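Local coordinates for protein manganese-dependent ADP-ribose/CDP-alcohol diphosphatase (Danio rerio, PDB 2NXF) that probably hydrolyses ADP-ribose and CDP-alcohols such as CDP-choline and CDP-glycerol with a two-metal centre, at residues 6-11 / 142-147. Sequence-based numbering, arbitrary orientation.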
ATOM      1  N   PHE A   6      20.293  -5.790   2.667  1.00 23.25           N
ATOM      2  CA  PHE A   6      18.996  -6.162   3.208  1.00 22.94           C
ATOM      3  C   PHE A   6      18.137  -6.743   2.095  1.00 23.68           C
ATOM      4  O   PHE A   6      18.245  -6.320   0.947  1.00 23.74           O
ATOM      5  CB  PHE A   6      18.309  -4.920   3.803  1.00 23.32           C
ATOM      6  CG  PHE A   6      17.114  -5.228   4.678  1.00 23.76           C
ATOM      7  CD1 PHE A   6      17.284  -5.791   5.950  1.00 22.88           C
ATOM      8  CD2 PHE A   6      15.825  -4.919   4.249  1.00 23.99           C
ATOM      9  CE1 PHE A   6      16.150  -6.052   6.762  1.00 22.21           C
ATOM     10  CE2 PHE A   6      14.702  -5.183   5.051  1.00 24.95           C
ATOM     11  CZ  PHE A   6      14.876  -5.754   6.308  1.00 24.19           C
ATOM     12  N   THR A   7      17.278  -7.694   2.449  1.00 23.06           N
ATOM     13  CA  THR A   7      16.467  -8.428   1.465  1.00 23.60           C
ATOM     14  C   THR A   7      15.060  -8.559   2.033  1.00 23.38           C
ATOM     15  O   THR A   7      14.892  -8.977   3.175  1.00 23.35           O
ATOM     16  CB  THR A   7      17.047  -9.856   1.232  1.00 23.23           C
ATOM     17  OG1 THR A   7      18.395  -9.783   0.726  1.00 25.20           O
ATOM     18  CG2 THR A   7      16.181 -10.631   0.255  1.00 25.02           C
ATOM     19  N   PHE A   8      14.038  -8.180   1.258  1.00 23.00           N
ATOM     20  CA  PHE A   8      12.666  -8.240   1.792  1.00 23.25           C
ATOM     21  C   PHE A   8      11.661  -8.638   0.721  1.00 23.66           C
ATOM     22  O   PHE A   8      11.857  -8.323  -0.443  1.00 24.27           O
ATOM     23  CB  PHE A   8      12.256  -6.942   2.486  1.00 24.25           C
ATOM     24  CG  PHE A   8      12.233  -5.722   1.589  1.00 23.75           C
ATOM     25  CD1 PHE A   8      11.029  -5.200   1.116  1.00 27.68           C
ATOM     26  CD2 PHE A   8      13.430  -5.074   1.256  1.00 27.35           C
ATOM     27  CE1 PHE A   8      11.015  -4.056   0.316  1.00 28.00           C
ATOM     28  CE2 PHE A   8      13.435  -3.944   0.443  1.00 27.76           C
ATOM     29  CZ  PHE A   8      12.233  -3.438  -0.026  1.00 25.84           C
ATOM     30  N   GLY A   9      10.612  -9.346   1.127  1.00 23.55           N
ATOM     31  CA  GLY A   9       9.517  -9.682   0.194  1.00 22.68           C
ATOM     32  C   GLY A   9       8.525  -8.535   0.027  1.00 24.08           C
ATOM     33  O   GLY A   9       8.361  -7.721   0.926  1.00 24.31           O
ATOM     34  N   LEU A  10       7.850  -8.480  -1.126  1.00 24.23           N
ATOM     35  CA  LEU A  10       6.807  -7.475  -1.413  1.00 24.67           C
ATOM     36  C   LEU A  10       5.614  -8.134  -2.078  1.00 24.08           C
ATOM     37  O   LEU A  10       5.789  -8.945  -2.985  1.00 23.93           O
ATOM     38  CB  LEU A  10       7.334  -6.440  -2.419  1.00 26.08           C
ATOM     39  CG  LEU A  10       8.375  -5.475  -1.907  1.00 29.19           C
ATOM     40  CD1 LEU A  10       9.101  -4.814  -3.085  1.00 33.56           C
ATOM     41  CD2 LEU A  10       7.687  -4.434  -1.015  1.00 32.35           C
ATOM     42  N   ILE A  11       4.406  -7.742  -1.663  1.00 24.08           N
ATOM     43  CA  ILE A  11       3.197  -8.300  -2.290  1.00 23.47           C
ATOM     44  C   ILE A  11       2.066  -7.292  -2.065  1.00 24.02           C
ATOM     45  O   ILE A  11       2.104  -6.533  -1.096  1.00 24.03           O
ATOM     46  CB  ILE A  11       2.853  -9.697  -1.716  1.00 24.01           C
ATOM     47  CG1 ILE A  11       1.933 -10.489  -2.669  1.00 23.90           C
ATOM     48  CG2 ILE A  11       2.316  -9.594  -0.270  1.00 23.53           C
ATOM     49  CD1 ILE A  11       1.876 -12.017  -2.348  1.00 23.21           C
ATOM     50  N   PHE A 142      19.605   2.636   5.691  1.00 22.34           N
ATOM     51  CA  PHE A 142      18.274   2.487   5.070  1.00 22.38           C
ATOM     52  C   PHE A 142      17.166   2.754   6.048  1.00 23.58           C
ATOM     53  O   PHE A 142      17.308   2.487   7.257  1.00 24.49           O
ATOM     54  CB  PHE A 142      18.096   1.092   4.457  1.00 21.98           C
ATOM     55  CG  PHE A 142      19.000   0.850   3.295  1.00 21.78           C
ATOM     56  CD1 PHE A 142      18.641   1.300   2.032  1.00 21.47           C
ATOM     57  CD2 PHE A 142      20.233   0.213   3.464  1.00 23.04           C
ATOM     58  CE1 PHE A 142      19.496   1.120   0.946  1.00 20.30           C
ATOM     59  CE2 PHE A 142      21.092   0.012   2.374  1.00 23.32           C
ATOM     60  CZ  PHE A 142      20.718   0.469   1.122  1.00 21.24           C
ATOM     61  N   ARG A 143      16.067   3.297   5.533  1.00 22.42           N
ATOM     62  CA  ARG A 143      14.927   3.607   6.389  1.00 22.86           C
ATOM     63  C   ARG A 143      13.657   3.245   5.643  1.00 23.19           C
ATOM     64  O   ARG A 143      13.569   3.507   4.448  1.00 22.83           O
ATOM     65  CB  ARG A 143      14.925   5.077   6.803  1.00 22.91           C
ATOM     66  CG  ARG A 143      13.850   5.338   7.899  1.00 25.18           C
ATOM     67  CD  ARG A 143      14.157   6.549   8.710  1.00 25.74           C
ATOM     68  NE  ARG A 143      15.468   6.432   9.330  1.00 24.67           N
ATOM     69  CZ  ARG A 143      15.689   5.925  10.541  1.00 24.86           C
ATOM     70  NH1 ARG A 143      14.678   5.497  11.299  1.00 24.66           N
ATOM     71  NH2 ARG A 143      16.920   5.859  10.995  1.00 23.43           N
ATOM     72  N   PHE A 144      12.719   2.595   6.339  1.00 23.04           N
ATOM     73  CA  PHE A 144      11.386   2.282   5.793  1.00 23.41           C
ATOM     74  C   PHE A 144      10.375   3.196   6.443  1.00 24.11           C
ATOM     75  O   PHE A 144      10.424   3.424   7.661  1.00 23.60           O
ATOM     76  CB  PHE A 144      10.970   0.839   6.140  1.00 24.79           C
ATOM     77  CG  PHE A 144      11.579  -0.231   5.259  1.00 26.61           C
ATOM     78  CD1 PHE A 144      12.701   0.015   4.484  1.00 28.54           C
ATOM     79  CD2 PHE A 144      11.028  -1.514   5.245  1.00 28.80           C
ATOM     80  CE1 PHE A 144      13.253  -1.023   3.673  1.00 30.28           C
ATOM     81  CE2 PHE A 144      11.571  -2.531   4.446  1.00 28.79           C
ATOM     82  CZ  PHE A 144      12.666  -2.282   3.665  1.00 28.73           C
ATOM     83  N   VAL A 145       9.424   3.681   5.645  1.00 23.70           N
ATOM     84  CA  VAL A 145       8.349   4.524   6.156  1.00 24.57           C
ATOM     85  C   VAL A 145       7.055   3.925   5.617  1.00 25.17           C
ATOM     86  O   VAL A 145       6.927   3.719   4.402  1.00 25.21           O
ATOM     87  CB  VAL A 145       8.480   5.990   5.658  1.00 24.49           C
ATOM     88  CG1 VAL A 145       7.317   6.852   6.184  1.00 26.01           C
ATOM     89  CG2 VAL A 145       9.839   6.606   6.079  1.00 23.88           C
ATOM     90  N   LEU A 146       6.108   3.622   6.502  1.00 25.27           N
ATOM     91  CA  LEU A 146       4.799   3.132   6.082  1.00 25.78           C
ATOM     92  C   LEU A 146       3.813   4.248   6.349  1.00 26.20           C
ATOM     93  O   LEU A 146       3.770   4.768   7.480  1.00 25.41           O
ATOM     94  CB  LEU A 146       4.366   1.896   6.894  1.00 26.22           C
ATOM     95  CG  LEU A 146       4.727   0.521   6.309  1.00 29.16           C
ATOM     96  CD1 LEU A 146       6.220   0.296   6.476  1.00 31.92           C
ATOM     97  CD2 LEU A 146       3.909  -0.598   6.998  1.00 27.01           C
ATOM     98  N   LEU A 147       3.050   4.605   5.314  1.00 25.39           N
ATOM     99  CA  LEU A 147       2.087   5.704   5.400  1.00 25.25           C
ATOM    100  C   LEU A 147       0.659   5.196   5.465  1.00 25.22           C
ATOM    101  O   LEU A 147       0.375   4.042   5.070  1.00 25.28           O
ATOM    102  CB  LEU A 147       2.227   6.617   4.175  1.00 24.85           C
ATOM    103  CG  LEU A 147       3.591   7.283   3.931  1.00 25.91           C
ATOM    104  CD1 LEU A 147       3.508   8.178   2.695  1.00 27.67           C
ATOM    105  CD2 LEU A 147       4.028   8.059   5.178  1.00 25.84           C
TER
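An aromatic cluster in the core of the metallophosphoesterase fold joins its two facing beta sheets, with Phe6 and Phe8 of strand 6-11 meeting Phe144 of strand 142-146. The strands belong to different sheets, share no hydrogen bond and keep the CA atoms of Phe8 and Phe144 11.3 Å apart, so that the two segments meet through side chains. The Phe8 and Phe144 side chains extend head-on from their strands and form an edge-to-face pair, planes at 66° and centroids 5.0 Å apart. Phe144 leads with its tip: CZ sits over the centre of the Phe8 ring, 3.7 Å from Phe8 CE2. With CG of Phe8 set between its backbone N and carbonyl carbon (chi1 62°), that ring offers a face to the incoming edge. The same CZ lies 3.8 Å from CE2 of Phe6, whose ring plane is turned 84° from that of Phe144 and meets it obliquely; Phe6 thus flanks Phe144 beside Phe8. A leucine in place of Phe8 would probably leave the edge of Phe144 without its aromatic face and set that ring freer to shift. Around Phe144, the rings of Phe136 and Phe226, from neighbouring strands of its own sheet, extend the aromatic core. All three cluster members are buried, away from the zinc ions, and their packing between the two mixed sheets is a contact between the central layers of the alpha/beta/beta/alpha sandwich of the calcineurin-like phosphoesterases.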